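Local coordinates for putative capsular polysaccharide biosynthesis protein (PDB 6EWJ) that acts as an essential aminotransferase in pneumococcal teichoic acid biosynthesis, probably transferring an amino group to a sugar with the help of pyridoxal phosphate, at the interface of chains A and B. Residues are numbered along the deposited sequence; one frame, centred on the assembly and turned at random. Chains: chain A/B, Putative capsular polysaccharide biosynthesis protein.

The interface of chains A and B. Residues chain A 333-334, 337, 348-349, 352, 377; chain B 253.
B:Trp253, on a loop of one subunit of this DegT/DnrJ/EryC1-family aminotransferase, plugs its indole into a socket of the other, built from helix 330-342, the loop at A:Asn348 to A:Lys352 and the end of helix 371-378. The chi1 of 64° sets CG between its own backbone N and carbonyl carbon, and the ring is swung roughly perpendicular at chi2, with one face turned to A:Val349. The CG2 methyl of that valine sits 3.7 Å above the indole plane, off-centre, nearest CD2. The same methyl also lies over a face of the A:Arg333 guanidinium, filling the corner between the two flat groups. From the A:Val349 side, A:Ile337 CD1 comes down on the pyrrole part, 3.7 Å from B:Trp253 CD1. A:Asn334 OD1 approaches obliquely from above the rim on that side, 3.4 Å from CZ2, its amide turned 40° from the indole. A:Lys352, extended beyond CG, instead runs its CE methylene past the outer edge, 3.6 Å from CZ3. The A:Phe377 ring adds a looser contact through CE1 and CZ. Bends at chi2 and chi3 bring A:Arg333 NH2 over the benzene end, 3.9 Å from CH2, with the guanidinium tilted 56° from the ring. NE (2.9 Å) and NH2 both donate in the guanidinium plane to A:Asn334 OD1, helping to hold the amide oxygen in place. NH1 bonds A:Phe377 O at 2.7 Å, tying the two helices together. The centre of the patch lies about 16 Å from A:Lys205, the predicted cofactor-binding lysine.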
ATOM      1  N   ARG A 333     -18.485   6.093  32.025  1.00 27.85           N
ATOM      2  CA  ARG A 333     -17.438   6.567  31.082  1.00 27.00           C
ATOM      3  C   ARG A 333     -18.068   7.060  29.805  1.00 27.98           C
ATOM      4  O   ARG A 333     -17.701   8.130  29.277  1.00 28.54           O
ATOM      5  CB  ARG A 333     -16.405   5.478  30.750  1.00 25.58           C
ATOM      6  CG  ARG A 333     -15.145   6.004  29.989  1.00 24.19           C
ATOM      7  CD  ARG A 333     -15.295   6.132  28.475  1.00 23.75           C
ATOM      8  NE  ARG A 333     -15.824   4.895  27.921  1.00 23.17           N
ATOM      9  CZ  ARG A 333     -15.116   3.800  27.709  1.00 22.28           C
ATOM     10  NH1 ARG A 333     -13.816   3.752  27.935  1.00 21.21           N
ATOM     11  NH2 ARG A 333     -15.738   2.738  27.219  1.00 22.64           N
ATOM     12  N   ASN A 334     -18.995   6.282  29.258  1.00 28.87           N
ATOM     13  CA  ASN A 334     -19.589   6.647  27.965  1.00 29.89           C
ATOM     14  C   ASN A 334     -20.357   7.958  28.117  1.00 31.00           C
ATOM     15  O   ASN A 334     -20.245   8.805  27.250  1.00 31.66           O
ATOM     16  CB  ASN A 334     -20.467   5.518  27.401  1.00 30.40           C
ATOM     17  CG  ASN A 334     -19.684   4.235  27.109  1.00 30.05           C
ATOM     18  OD1 ASN A 334     -18.450   4.214  27.004  1.00 28.81           O
ATOM     19  ND2 ASN A 334     -20.439   3.123  26.954  1.00 30.96           N
ATOM     20  N   ILE A 337     -17.982  10.939  28.097  1.00 31.56           N
ATOM     21  CA  ILE A 337     -17.563  11.291  26.738  1.00 31.68           C
ATOM     22  C   ILE A 337     -18.621  12.125  26.021  1.00 33.02           C
ATOM     23  O   ILE A 337     -18.305  13.147  25.410  1.00 32.93           O
ATOM     24  CB  ILE A 337     -17.208  10.064  25.904  1.00 30.99           C
ATOM     25  CG1 ILE A 337     -15.857   9.539  26.377  1.00 30.46           C
ATOM     26  CG2 ILE A 337     -17.156  10.391  24.410  1.00 30.47           C
ATOM     27  CD1 ILE A 337     -15.514   8.200  25.787  1.00 29.88           C
ATOM     28  N   ASN A 348     -11.625  10.389  22.940  1.00 24.41           N
ATOM     29  CA  ASN A 348     -11.535   9.126  22.307  1.00 24.33           C
ATOM     30  C   ASN A 348     -11.237   8.075  23.301  1.00 22.89           C
ATOM     31  O   ASN A 348     -11.091   8.365  24.497  1.00 22.51           O
ATOM     32  CB  ASN A 348     -10.440   9.199  21.241  1.00 26.28           C
ATOM     33  CG  ASN A 348     -10.730   8.354  20.038  1.00 28.59           C
ATOM     34  OD1 ASN A 348     -11.516   7.389  20.085  1.00 30.30           O
ATOM     35  ND2 ASN A 348     -10.058   8.673  18.946  1.00 30.44           N
ATOM     36  N   VAL A 349     -11.216   6.832  22.834  1.00 22.24           N
ATOM     37  CA  VAL A 349     -10.968   5.684  23.696  1.00 22.07           C
ATOM     38  C   VAL A 349      -9.892   4.851  23.043  1.00 21.53           C
ATOM     39  O   VAL A 349     -10.016   4.456  21.876  1.00 21.39           O
ATOM     40  CB  VAL A 349     -12.237   4.817  23.993  1.00 22.00           C
ATOM     41  CG1 VAL A 349     -11.858   3.549  24.765  1.00 22.11           C
ATOM     42  CG2 VAL A 349     -13.268   5.605  24.750  1.00 23.22           C
ATOM     43  N   LYS A 352     -10.700  -0.401  22.929  1.00 23.15           N
ATOM     44  CA  LYS A 352     -11.416  -1.629  23.123  1.00 23.38           C
ATOM     45  C   LYS A 352     -10.393  -2.733  23.070  1.00 22.14           C
ATOM     46  O   LYS A 352      -9.598  -2.748  22.162  1.00 23.08           O
ATOM     47  CB  LYS A 352     -12.383  -1.873  21.965  1.00 24.15           C
ATOM     48  CG  LYS A 352     -13.593  -1.018  22.003  1.00 25.25           C
ATOM     49  CD  LYS A 352     -14.650  -1.596  21.051  1.00 25.74           C
ATOM     50  CE  LYS A 352     -15.942  -0.879  21.230  1.00 27.07           C
ATOM     51  NZ  LYS A 352     -16.938  -1.301  20.188  1.00 27.36           N
ATOM     52  N   PHE A 377      -9.679  -0.429  29.782  1.00 20.89           N
ATOM     53  CA  PHE A 377     -10.632   0.109  28.796  1.00 20.60           C
ATOM     54  C   PHE A 377     -11.857   0.734  29.405  1.00 21.10           C
ATOM     55  O   PHE A 377     -12.274   1.827  29.021  1.00 21.48           O
ATOM     56  CB  PHE A 377     -11.066  -0.999  27.842  1.00 20.67           C
ATOM     57  CG  PHE A 377     -12.403  -0.764  27.184  1.00 20.76           C
ATOM     58  CD1 PHE A 377     -12.554   0.219  26.183  1.00 20.45           C
ATOM     59  CD2 PHE A 377     -13.519  -1.539  27.533  1.00 21.06           C
ATOM     60  CE1 PHE A 377     -13.795   0.468  25.606  1.00 20.63           C
ATOM     61  CE2 PHE A 377     -14.743  -1.283  26.949  1.00 21.36           C
ATOM     62  CZ  PHE A 377     -14.874  -0.292  25.964  1.00 21.12           C
TER
ATOM     63  N   TRP B 253     -16.982   7.665  19.535  1.00 50.75           N
ATOM     64  CA  TRP B 253     -15.739   6.900  19.672  1.00 47.57           C
ATOM     65  C   TRP B 253     -15.893   5.453  19.139  1.00 45.13           C
ATOM     66  O   TRP B 253     -14.963   4.895  18.599  1.00 43.89           O
ATOM     67  CB  TRP B 253     -15.247   6.896  21.141  1.00 46.92           C
ATOM     68  CG  TRP B 253     -16.165   6.210  22.085  1.00 46.89           C
ATOM     69  CD1 TRP B 253     -17.206   6.773  22.763  1.00 47.70           C
ATOM     70  CD2 TRP B 253     -16.168   4.823  22.441  1.00 45.77           C
ATOM     71  NE1 TRP B 253     -17.862   5.837  23.509  1.00 47.64           N
ATOM     72  CE2 TRP B 253     -17.253   4.626  23.332  1.00 46.59           C
ATOM     73  CE3 TRP B 253     -15.387   3.722  22.068  1.00 44.35           C
ATOM     74  CZ2 TRP B 253     -17.570   3.385  23.860  1.00 46.79           C
ATOM     75  CZ3 TRP B 253     -15.689   2.484  22.622  1.00 44.26           C
ATOM     76  CH2 TRP B 253     -16.771   2.324  23.500  1.00 46.50           C
TER